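Local coordinates for protein type II restriction enzyme MspI (Moraxella sp., PDB 1YFI) that cuts double-stranded DNA at the sequence 5'-CCGG-3', cleaving after the first C to leave fragments with terminal 5'-phosphates, at residues Lys8-Phe13 with Asp28-Leu33; Asp75-Val80 with Phe104-Gln109; Pro115-His120 with Leu199-Leu204. All blocks are in the same frame, centred on the assembly; numbering follows the deposited sequence.

In the fold
Interactions 2 and 3 belong to one mixed sheet, in which strands 100-106 and 111-121 are neighbours; their centres are 21 Å apart and their nearest atoms about 7 Å. Interaction 2 joins the outermost strand 77-84 to strand 100-106, about 20 Å from the DNA at its nearest atom. Interaction 3 lies near the centre of the chain, and strand 111-121 runs from there to a phosphate of the DNA. Interaction 1 pairs two helices, one of which, helix 23-41, packs on that strand: Leu-30 CB lies 3.8 Å from His-120 NE2, and Gly-31 also touches the imidazole. Interactions 1 and 2 are separate, with nearest atoms about 15 Å apart.

Interaction 1 (Lys8-Phe13 with Asp28-Leu33); sequences KLYDDF and DRLGKL. With nucleotides of chain B.
Phe-13, just past the end of helix 4-12, lies along helix 23-41 from Arg-29 to Leu-33. At the start of 28-33, Asp-28 faces the bound DNA instead of helix 4-12, its OD2 3.3 Å from C4' of DG8 of chain B. Arg-29 bends at its second torsion and brings its guanidinium back toward the other helix, with NH1 2.9 Å from Phe-13 O. That carbonyl lies just beyond the C-terminal end of helix 4-12, where a positive group would probably be favourable. The long arginine chain also packs on Ile-15 and Leu-18 of the connecting loop. Leu-30 then offers a methyl, CD2, at 4.1 Å from Tyr-10 OH. The phenol suits this place because its ring packs among leucines while its hydroxyl hydrogen-bonds to Arg-212 O and Tyr-34 OH. Further along, Lys-32 brings its carbonyl oxygen near the Phe-13 ring and, of its side chain, CB, 3.8 Å from Phe-13 CE2; the folded chain carries NZ away to a salt bridge with Glu-35. Leu-33 is the centre of the contact and meets both rings. Its CA sits over the Phe-13 face, 3.6 Å from the ring centroid and 15° off the normal, a CH-pi contact made by the backbone itself. With CG anti to the backbone N (chi1 178°), the side chain extends across to helix 4-12 and puts CD1 over a face of Tyr-10, 4.0 Å from that centroid. Leu-33 CG meanwhile rests 3.9 Å from Leu-9 CB, so one branched residue fills the space between three partners. The axes of the two helical segments come within 10.3 Å at 139°, an arrangement typical of consecutive, roughly antiparallel helices joined by a loop and packed through leucine and aromatic side chains.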
loop_
_atom_site.group_PDB
_atom_site.type_symbol
_atom_site.label_atom_id
_atom_site.label_comp_id
_atom_site.label_asym_id
_atom_site.label_seq_id
_atom_site.Cartn_x
_atom_site.Cartn_y
_atom_site.Cartn_z
ATOM N N LYS E 8 11.225 -7.362 20.900
ATOM C CA LYS E 8 10.442 -6.593 21.852
ATOM C C LYS E 8 8.986 -6.486 21.400
ATOM O O LYS E 8 8.063 -6.627 22.206
ATOM C CB LYS E 8 11.041 -5.196 22.020
ATOM C CG LYS E 8 10.157 -4.235 22.798
ATOM C CD LYS E 8 10.703 -2.821 22.735
ATOM C CE LYS E 8 9.574 -1.797 22.715
ATOM N NZ LYS E 8 8.685 -1.904 23.917
ATOM N N LEU E 9 8.781 -6.245 20.108
ATOM C CA LEU E 9 7.428 -6.128 19.571
ATOM C C LEU E 9 6.691 -7.465 19.504
ATOM O O LEU E 9 5.514 -7.532 19.843
ATOM C CB LEU E 9 7.456 -5.482 18.187
ATOM C CG LEU E 9 8.038 -4.070 18.154
ATOM C CD1 LEU E 9 8.103 -3.579 16.718
ATOM C CD2 LEU E 9 7.198 -3.149 19.001
ATOM N N TYR E 10 7.359 -8.532 19.076
ATOM C CA TYR E 10 6.671 -9.812 19.017
ATOM C C TYR E 10 6.222 -10.200 20.410
ATOM O O TYR E 10 5.172 -10.808 20.588
ATOM C CB TYR E 10 7.562 -10.898 18.424
ATOM C CG TYR E 10 7.464 -10.986 16.918
ATOM C CD1 TYR E 10 7.948 -9.957 16.106
ATOM C CD2 TYR E 10 6.861 -12.088 16.304
ATOM C CE1 TYR E 10 7.837 -10.021 14.722
ATOM C CE2 TYR E 10 6.740 -12.160 14.922
ATOM C CZ TYR E 10 7.228 -11.124 14.137
ATOM O OH TYR E 10 7.096 -11.191 12.768
ATOM N N ASP E 11 7.020 -9.830 21.401
ATOM C CA ASP E 11 6.699 -10.115 22.792
ATOM C C ASP E 11 5.536 -9.215 23.224
ATOM O O ASP E 11 4.593 -9.670 23.881
ATOM C CB ASP E 11 7.939 -9.870 23.665
ATOM C CG ASP E 11 7.623 -9.863 25.153
ATOM O OD1 ASP E 11 7.150 -10.898 25.678
ATOM O OD2 ASP E 11 7.850 -8.815 25.802
ATOM N N ASP E 12 5.598 -7.942 22.839
ATOM C CA ASP E 12 4.548 -6.986 23.179
ATOM C C ASP E 12 3.207 -7.401 22.593
ATOM O O ASP E 12 2.168 -7.278 23.239
ATOM C CB ASP E 12 4.901 -5.585 22.672
ATOM C CG ASP E 12 5.994 -4.933 23.481
ATOM O OD1 ASP E 12 5.951 -5.052 24.721
ATOM O OD2 ASP E 12 6.887 -4.295 22.885
ATOM N N PHE E 13 3.228 -7.886 21.361
ATOM C CA PHE E 13 1.998 -8.310 20.711
ATOM C C PHE E 13 1.677 -9.769 21.018
ATOM O O PHE E 13 0.749 -10.336 20.442
ATOM C CB PHE E 13 2.090 -8.086 19.196
ATOM C CG PHE E 13 2.058 -6.640 18.802
ATOM C CD1 PHE E 13 3.188 -5.847 18.915
ATOM C CD2 PHE E 13 0.873 -6.053 18.362
ATOM C CE1 PHE E 13 3.144 -4.482 18.599
ATOM C CE2 PHE E 13 0.817 -4.688 18.041
ATOM C CZ PHE E 13 1.960 -3.902 18.162
ATOM N N ASP E 28 -4.001 -10.016 12.314
ATOM C CA ASP E 28 -4.297 -8.692 12.826
ATOM C C ASP E 28 -3.123 -8.202 13.667
ATOM O O ASP E 28 -2.655 -7.075 13.477
ATOM C CB ASP E 28 -5.569 -8.701 13.669
ATOM C CG ASP E 28 -6.826 -8.619 12.826
ATOM O OD1 ASP E 28 -7.090 -7.531 12.259
ATOM O OD2 ASP E 28 -7.545 -9.643 12.726
ATOM N N ARG E 29 -2.646 -9.044 14.587
ATOM C CA ARG E 29 -1.521 -8.672 15.448
ATOM C C ARG E 29 -0.300 -8.304 14.605
ATOM O O ARG E 29 0.339 -7.269 14.831
ATOM C CB ARG E 29 -1.136 -9.818 16.378
ATOM C CG ARG E 29 -2.186 -10.246 17.381
ATOM C CD ARG E 29 -2.315 -9.295 18.556
ATOM N NE ARG E 29 -3.270 -9.817 19.537
ATOM C CZ ARG E 29 -3.052 -10.882 20.307
ATOM N NH1 ARG E 29 -1.910 -11.547 20.222
ATOM N NH2 ARG E 29 -3.982 -11.290 21.161
ATOM N N LEU E 30 0.027 -9.153 13.635
ATOM C CA LEU E 30 1.175 -8.884 12.779
ATOM C C LEU E 30 1.008 -7.544 12.066
ATOM O O LEU E 30 1.923 -6.713 12.080
ATOM C CB LEU E 30 1.364 -10.006 11.751
ATOM C CG LEU E 30 1.808 -11.387 12.261
ATOM C CD1 LEU E 30 2.069 -12.287 11.062
ATOM C CD2 LEU E 30 3.061 -11.277 13.120
ATOM N N GLY E 31 -0.160 -7.338 11.452
ATOM C CA GLY E 31 -0.423 -6.094 10.755
ATOM C C GLY E 31 -0.200 -4.894 11.659
ATOM O O GLY E 31 0.402 -3.905 11.248
ATOM N N LYS E 32 -0.688 -4.984 12.890
ATOM C CA LYS E 32 -0.527 -3.916 13.858
ATOM C C LYS E 32 0.900 -3.872 14.372
ATOM O O LYS E 32 1.429 -2.798 14.661
ATOM C CB LYS E 32 -1.482 -4.109 15.039
ATOM C CG LYS E 32 -2.903 -3.571 14.824
ATOM C CD LYS E 32 -2.974 -2.025 14.797
ATOM C CE LYS E 32 -2.587 -1.431 13.435
ATOM N NZ LYS E 32 -2.809 0.052 13.349
ATOM N N LEU E 33 1.527 -5.039 14.497
ATOM C CA LEU E 33 2.897 -5.087 14.989
ATOM C C LEU E 33 3.850 -4.406 14.012
ATOM O O LEU E 33 4.695 -3.612 14.412
ATOM C CB LEU E 33 3.339 -6.536 15.237
ATOM C CG LEU E 33 4.785 -6.738 15.707
ATOM C CD1 LEU E 33 4.914 -8.067 16.430
ATOM C CD2 LEU E 33 5.729 -6.669 14.518
ATOM P P DG B 8 -11.166 -15.008 13.769
ATOM O OP1 DG B 8 -10.203 -15.383 14.846
ATOM O OP2 DG B 8 -12.572 -15.486 13.833
ATOM O "O5'" DG B 8 -11.188 -13.423 13.654
ATOM C "C5'" DG B 8 -9.980 -12.702 13.541
ATOM C "C4'" DG B 8 -10.252 -11.233 13.718
ATOM O "O4'" DG B 8 -10.889 -10.724 12.527
ATOM C "C3'" DG B 8 -11.193 -10.915 14.878
ATOM O "O3'" DG B 8 -10.741 -9.727 15.518
ATOM C "C2'" DG B 8 -12.538 -10.708 14.202
ATOM C "C1'" DG B 8 -12.137 -10.130 12.852
ATOM N N9 DG B 8 -13.056 -10.401 11.747
ATOM C C8 DG B 8 -13.727 -11.571 11.490
ATOM N N7 DG B 8 -14.475 -11.507 10.418
ATOM C C5 DG B 8 -14.286 -10.218 9.942
ATOM C C6 DG B 8 -14.837 -9.569 8.813
ATOM O O6 DG B 8 -15.632 -10.026 7.972
ATOM N N1 DG B 8 -14.379 -8.257 8.700
ATOM C C2 DG B 8 -13.504 -7.652 9.563
ATOM N N2 DG B 8 -13.178 -6.376 9.295
ATOM N N3 DG B 8 -12.981 -8.250 10.619
ATOM C C4 DG B 8 -13.413 -9.522 10.748
#

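Interaction 2 (Asp75-Val80 with Phe104-Gln109); sequences DNIIDV and FTFHNQ
Ile-77 reaches Phe-104 because its CG1 stands anti to its own carbonyl carbon (chi1 -57°) and the chain then runs on extended (chi2 173°), sending CD1 obliquely to the ring at 3.4 Å from Phe-104 CD2. Phe-104 also sets CG opposite its carbonyl carbon, and its ring lies alongside Val-80, the two side chains pointing the same way with Val-80 CG2 3.7 Å from Phe-104 CD2. This apolar face is closed by Leu-66 and Leu-67 of helix 57-69 and by Leu-48, which suits large aliphatic and aromatic residues. Asp-79 and Thr-105 pair on the other face of the sheet through their CB atoms, the beta-branched threonine being well adapted to a strand. Between the two faces runs an irregular antiparallel ladder. Thr-105 O accepts two bonds, one from Ile-78 N at 2.6 Å and one from Asp-79 N at 3.1 Å, the first arriving almost straight at the oxygen (C=O...N 164°). Thr-105 N gives a bond back to Asp-79 O, at 2.8 Å. The near-helical backbone of Ile-78 lets its N and that of Asp-79 both point at Thr-105 O, and its side chain is directed toward the turn, CD1 lying 3.9 Å from His-107 CB. At the end of the pairing, Asn-76 O meets the edge of the Phe-106 ring in its plane, 3.6 Å from CD2, where the ring hydrogens carry a slight positive charge. The same oxygen takes a weak bond from His-107 N, within the type I turn from Phe-106 to Gln-109. Two successive residues facing one across an antiparallel pair make a classic beta bulge, here joining outermost strand 77-84 to strand 100-106 in the mixed sheet.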
loop_
_atom_site.group_PDB
_atom_site.type_symbol
_atom_site.label_atom_id
_atom_site.label_comp_id
_atom_site.label_asym_id
_atom_site.label_seq_id
_atom_site.Cartn_x
_atom_site.Cartn_y
_atom_site.Cartn_z
ATOM N N ASP E 75 21.506 13.303 6.731
ATOM C CA ASP E 75 22.169 14.496 7.245
ATOM C C ASP E 75 21.317 15.755 7.228
ATOM O O ASP E 75 21.490 16.628 8.069
ATOM C CB ASP E 75 23.472 14.757 6.493
ATOM C CG ASP E 75 24.514 13.668 6.733
ATOM O OD1 ASP E 75 24.658 13.229 7.900
ATOM O OD2 ASP E 75 25.196 13.266 5.755
ATOM N N ASN E 76 20.393 15.857 6.279
ATOM C CA ASN E 76 19.540 17.034 6.197
ATOM C C ASN E 76 18.405 17.003 7.224
ATOM O O ASN E 76 17.725 18.007 7.434
ATOM C CB ASN E 76 18.936 17.163 4.800
ATOM C CG ASN E 76 19.977 17.049 3.690
ATOM O OD1 ASN E 76 21.127 17.468 3.848
ATOM N ND2 ASN E 76 19.563 16.498 2.546
ATOM N N ILE E 77 18.207 15.863 7.874
ATOM C CA ILE E 77 17.129 15.729 8.847
ATOM C C ILE E 77 17.542 16.114 10.264
ATOM O O ILE E 77 18.435 15.517 10.853
ATOM C CB ILE E 77 16.571 14.291 8.823
ATOM C CG1 ILE E 77 16.098 13.966 7.407
ATOM C CG2 ILE E 77 15.423 14.152 9.797
ATOM C CD1 ILE E 77 15.673 12.540 7.215
ATOM N N ILE E 78 16.874 17.125 10.802
ATOM C CA ILE E 78 17.172 17.610 12.140
ATOM C C ILE E 78 16.253 16.995 13.189
ATOM O O ILE E 78 16.644 16.818 14.343
ATOM C CB ILE E 78 17.091 19.158 12.199
ATOM C CG1 ILE E 78 18.407 19.770 11.707
ATOM C CG2 ILE E 78 16.827 19.623 13.618
ATOM C CD1 ILE E 78 18.852 19.323 10.312
ATOM N N ASP E 79 15.026 16.679 12.804
ATOM C CA ASP E 79 14.128 16.048 13.753
ATOM C C ASP E 79 13.081 15.169 13.079
ATOM O O ASP E 79 12.748 15.359 11.908
ATOM C CB ASP E 79 13.460 17.088 14.647
ATOM C CG ASP E 79 12.832 16.460 15.876
ATOM O OD1 ASP E 79 13.394 15.456 16.388
ATOM O OD2 ASP E 79 11.788 16.969 16.333
ATOM N N VAL E 80 12.563 14.205 13.831
ATOM C CA VAL E 80 11.591 13.268 13.302
ATOM C C VAL E 80 10.542 12.910 14.339
ATOM O O VAL E 80 10.780 12.988 15.537
ATOM C CB VAL E 80 12.308 11.958 12.857
ATOM C CG1 VAL E 80 11.315 10.900 12.469
ATOM C CG2 VAL E 80 13.218 12.241 11.695
ATOM N N PHE E 104 9.312 14.794 8.939
ATOM C CA PHE E 104 10.730 15.095 8.968
ATOM C C PHE E 104 10.914 16.611 9.025
ATOM O O PHE E 104 10.209 17.350 8.347
ATOM C CB PHE E 104 11.430 14.582 7.702
ATOM C CG PHE E 104 11.426 13.078 7.541
ATOM C CD1 PHE E 104 10.451 12.451 6.770
ATOM C CD2 PHE E 104 12.438 12.294 8.114
ATOM C CE1 PHE E 104 10.480 11.079 6.562
ATOM C CE2 PHE E 104 12.473 10.918 7.910
ATOM C CZ PHE E 104 11.490 10.311 7.130
ATOM N N THR E 105 11.856 17.067 9.843
ATOM C CA THR E 105 12.166 18.491 9.947
ATOM C C THR E 105 13.614 18.640 9.483
ATOM O O THR E 105 14.522 17.992 10.019
ATOM C CB THR E 105 12.028 19.016 11.399
ATOM O OG1 THR E 105 10.658 18.947 11.805
ATOM C CG2 THR E 105 12.483 20.459 11.491
ATOM N N PHE E 106 13.823 19.479 8.475
ATOM C CA PHE E 106 15.153 19.694 7.928
ATOM C C PHE E 106 15.870 20.898 8.557
ATOM O O PHE E 106 15.333 21.547 9.447
ATOM C CB PHE E 106 15.053 19.848 6.414
ATOM C CG PHE E 106 14.198 18.801 5.756
ATOM C CD1 PHE E 106 12.923 19.115 5.306
ATOM C CD2 PHE E 106 14.657 17.497 5.595
ATOM C CE1 PHE E 106 12.116 18.147 4.703
ATOM C CE2 PHE E 106 13.859 16.518 4.992
ATOM C CZ PHE E 106 12.589 16.844 4.546
ATOM N N HIS E 107 17.075 21.206 8.086
ATOM C CA HIS E 107 17.858 22.306 8.651
ATOM C C HIS E 107 17.179 23.674 8.695
ATOM O O HIS E 107 17.148 24.311 9.745
ATOM C CB HIS E 107 19.208 22.444 7.921
ATOM C CG HIS E 107 19.125 23.161 6.601
ATOM N ND1 HIS E 107 18.504 22.623 5.491
ATOM C CD2 HIS E 107 19.584 24.380 6.217
ATOM C CE1 HIS E 107 18.586 23.477 4.484
ATOM N NE2 HIS E 107 19.236 24.550 4.897
ATOM N N ASN E 108 16.629 24.125 7.570
ATOM C CA ASN E 108 16.008 25.444 7.515
ATOM C C ASN E 108 14.682 25.566 8.244
ATOM O O ASN E 108 14.005 26.581 8.115
ATOM C CB ASN E 108 15.833 25.891 6.058
ATOM C CG ASN E 108 14.834 25.039 5.304
ATOM O OD1 ASN E 108 14.330 24.047 5.833
ATOM N ND2 ASN E 108 14.543 25.417 4.059
ATOM N N GLN E 109 14.311 24.543 9.007
ATOM C CA GLN E 109 13.059 24.562 9.767
ATOM C C GLN E 109 11.836 24.247 8.920
ATOM O O GLN E 109 10.710 24.431 9.358
ATOM C CB GLN E 109 12.835 25.915 10.432
ATOM C CG GLN E 109 12.555 25.829 11.908
ATOM C CD GLN E 109 13.828 25.890 12.713
ATOM O OE1 GLN E 109 14.681 25.001 12.614
ATOM N NE2 GLN E 109 13.979 26.954 13.508
#

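Interaction 3 (Pro115-His120 with Leu199-Leu204); sequences PLNIKH and LHPDLL. With nucleotides of chain A.
Pro-115 O accepts a nearly straight hydrogen bond from Asp-202 N (2.8 Å, 166° at the hydrogen), and Asn-117 N gives one to Leu-203 O at 3.2 Å. These bonds begin the parallel pairing of strands 111-121 and 203-210. Proline has no N-H to give, yet its carbonyl serves fully as an acceptor. At the far end of the segment, the phosphate oxygen OP1 of DG6 of chain A is gripped twice by His-120, by N and by ND1, each at 2.7 Å; the ring meets OP1 at its edge, near its plane. Asn-117, Ile-118 and Lys-119 would fit a variant of the (D/E)XK signature of the PD-(D/E)XK nucleases. Asp-202 lays its carboxylate beside the Pro-115 ring, while its OD2 is satisfied by Gly-196 N and a salt bridge to Arg-112. The backbone sets Asn-117 CB against Pro-201 and 3.6 Å from Leu-204 CD2; CG, anti to the backbone N (chi1 -176°), directs the amide to where ND2 bonds Lys-97 O. On the other face Leu-116 and Leu-203 run side by side, with Leu-116 CD2 3.7 Å from Leu-203 CD1; Leu-116 also packs on Ile-38 of helix 23-41. Buried polar groups thus have definite partners amid leucine and proline, consistent with a defined position for the strand that ends at the doubly bonded phosphate.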
loop_
_atom_site.group_PDB
_atom_site.type_symbol
_atom_site.label_atom_id
_atom_site.label_comp_id
_atom_site.label_asym_id
_atom_site.label_seq_id
_atom_site.Cartn_x
_atom_site.Cartn_y
_atom_site.Cartn_z
ATOM N N PRO E 115 2.657 10.651 4.643
ATOM C CA PRO E 115 1.650 9.663 5.030
ATOM C C PRO E 115 2.062 8.297 4.474
ATOM O O PRO E 115 2.526 8.197 3.338
ATOM C CB PRO E 115 0.388 10.205 4.382
ATOM C CG PRO E 115 0.918 10.786 3.112
ATOM C CD PRO E 115 2.150 11.523 3.565
ATOM N N LEU E 116 1.896 7.248 5.269
ATOM C CA LEU E 116 2.279 5.917 4.832
ATOM C C LEU E 116 1.129 4.936 4.789
ATOM O O LEU E 116 0.099 5.126 5.433
ATOM C CB LEU E 116 3.317 5.330 5.779
ATOM C CG LEU E 116 4.531 6.164 6.171
ATOM C CD1 LEU E 116 5.111 5.582 7.460
ATOM C CD2 LEU E 116 5.559 6.185 5.037
ATOM N N ASN E 117 1.333 3.882 4.008
ATOM C CA ASN E 117 0.392 2.780 3.903
ATOM C C ASN E 117 1.293 1.588 4.185
ATOM O O ASN E 117 2.314 1.402 3.513
ATOM C CB ASN E 117 -0.210 2.661 2.510
ATOM C CG ASN E 117 -1.267 1.580 2.444
ATOM O OD1 ASN E 117 -0.991 0.444 2.079
ATOM N ND2 ASN E 117 -2.480 1.922 2.833
ATOM N N ILE E 118 0.941 0.802 5.196
ATOM C CA ILE E 118 1.761 -0.340 5.579
ATOM C C ILE E 118 0.962 -1.643 5.605
ATOM O O ILE E 118 -0.111 -1.715 6.194
ATOM C CB ILE E 118 2.379 -0.122 6.996
ATOM C CG1 ILE E 118 2.821 1.327 7.156
ATOM C CG2 ILE E 118 3.587 -1.048 7.208
ATOM C CD1 ILE E 118 3.390 1.632 8.525
ATOM N N LYS E 119 1.501 -2.674 4.970
ATOM C CA LYS E 119 0.855 -3.973 4.954
ATOM C C LYS E 119 1.906 -5.054 5.215
ATOM O O LYS E 119 3.108 -4.784 5.182
ATOM C CB LYS E 119 0.204 -4.238 3.599
ATOM C CG LYS E 119 -0.857 -3.248 3.169
ATOM C CD LYS E 119 -1.466 -3.698 1.842
ATOM C CE LYS E 119 -2.594 -2.793 1.375
ATOM N NZ LYS E 119 -3.720 -2.734 2.352
ATOM N N HIS E 120 1.444 -6.267 5.505
ATOM C CA HIS E 120 2.331 -7.396 5.699
ATOM C C HIS E 120 1.694 -8.509 4.870
ATOM O O HIS E 120 0.472 -8.572 4.725
ATOM C CB HIS E 120 2.415 -7.807 7.165
ATOM C CG HIS E 120 1.299 -8.700 7.612
ATOM N ND1 HIS E 120 -0.014 -8.282 7.668
ATOM C CD2 HIS E 120 1.299 -9.996 7.997
ATOM C CE1 HIS E 120 -0.774 -9.286 8.066
ATOM N NE2 HIS E 120 -0.003 -10.336 8.272
ATOM N N LEU E 199 -4.232 12.701 3.734
ATOM C CA LEU E 199 -5.369 11.921 3.237
ATOM C C LEU E 199 -4.974 10.892 2.156
ATOM O O LEU E 199 -5.749 9.975 1.859
ATOM C CB LEU E 199 -6.447 12.861 2.669
ATOM C CG LEU E 199 -7.151 13.879 3.586
ATOM C CD1 LEU E 199 -8.005 14.821 2.744
ATOM C CD2 LEU E 199 -8.014 13.156 4.628
ATOM N N HIS E 200 -3.777 11.043 1.582
ATOM C CA HIS E 200 -3.288 10.143 0.536
ATOM C C HIS E 200 -1.844 9.697 0.757
ATOM O O HIS E 200 -0.921 10.512 0.780
ATOM C CB HIS E 200 -3.407 10.825 -0.818
ATOM C CG HIS E 200 -4.760 11.396 -1.067
ATOM N ND1 HIS E 200 -5.894 10.616 -1.134
ATOM C CD2 HIS E 200 -5.177 12.678 -1.192
ATOM C CE1 HIS E 200 -6.952 11.393 -1.285
ATOM N NE2 HIS E 200 -6.544 12.648 -1.322
ATOM N N PRO E 201 -1.629 8.385 0.895
ATOM C CA PRO E 201 -0.307 7.795 1.121
ATOM C C PRO E 201 0.748 8.185 0.105
ATOM O O PRO E 201 0.476 8.175 -1.090
ATOM C CB PRO E 201 -0.591 6.299 1.081
ATOM C CG PRO E 201 -2.010 6.203 1.547
ATOM C CD PRO E 201 -2.665 7.341 0.830
ATOM N N ASP E 202 1.945 8.531 0.578
ATOM C CA ASP E 202 3.045 8.876 -0.321
ATOM C C ASP E 202 3.926 7.650 -0.563
ATOM O O ASP E 202 4.437 7.446 -1.670
ATOM C CB ASP E 202 3.894 10.004 0.241
ATOM C CG ASP E 202 3.185 11.327 0.202
ATOM O OD1 ASP E 202 2.203 11.449 -0.566
ATOM O OD2 ASP E 202 3.620 12.250 0.930
ATOM N N LEU E 203 4.106 6.836 0.473
ATOM C CA LEU E 203 4.895 5.616 0.338
ATOM C C LEU E 203 4.039 4.400 0.661
ATOM O O LEU E 203 3.137 4.469 1.489
ATOM C CB LEU E 203 6.093 5.625 1.280
ATOM C CG LEU E 203 7.037 6.808 1.172
ATOM C CD1 LEU E 203 8.016 6.762 2.334
ATOM C CD2 LEU E 203 7.754 6.783 -0.164
ATOM N N LEU E 204 4.323 3.294 -0.016
ATOM C CA LEU E 204 3.624 2.041 0.221
ATOM C C LEU E 204 4.675 1.095 0.816
ATOM O O LEU E 204 5.628 0.711 0.141
ATOM C CB LEU E 204 3.074 1.494 -1.094
ATOM C CG LEU E 204 2.101 2.449 -1.812
ATOM C CD1 LEU E 204 1.572 1.825 -3.114
ATOM C CD2 LEU E 204 0.944 2.782 -0.881
ATOM P P DG A 6 -2.460 -6.772 5.658
ATOM O OP1 DG A 6 -1.184 -6.325 6.293
ATOM O OP2 DG A 6 -2.834 -6.257 4.312
ATOM O "O5'" DG A 6 -2.501 -8.367 5.625
ATOM C "C5'" DG A 6 -2.899 -9.076 4.454
ATOM C "C4'" DG A 6 -3.338 -10.472 4.826
ATOM O "O4'" DG A 6 -4.781 -10.438 4.955
ATOM C "C3'" DG A 6 -3.040 -11.508 3.751
ATOM O "O3'" DG A 6 -2.020 -12.404 4.105
ATOM C "C2'" DG A 6 -4.314 -12.311 3.594
ATOM C "C1'" DG A 6 -5.396 -11.562 4.345
ATOM N N9 DG A 6 -6.281 -11.077 3.296
ATOM C C8 DG A 6 -6.267 -9.841 2.705
ATOM N N7 DG A 6 -7.034 -9.772 1.652
ATOM C C5 DG A 6 -7.626 -11.025 1.576
ATOM C C6 DG A 6 -8.536 -11.557 0.626
ATOM O O6 DG A 6 -9.022 -11.008 -0.368
ATOM N N1 DG A 6 -8.869 -12.873 0.918
ATOM C C2 DG A 6 -8.388 -13.587 1.982
ATOM N N2 DG A 6 -8.823 -14.844 2.090
ATOM N N3 DG A 6 -7.543 -13.104 2.874
ATOM C C4 DG A 6 -7.204 -11.827 2.607
#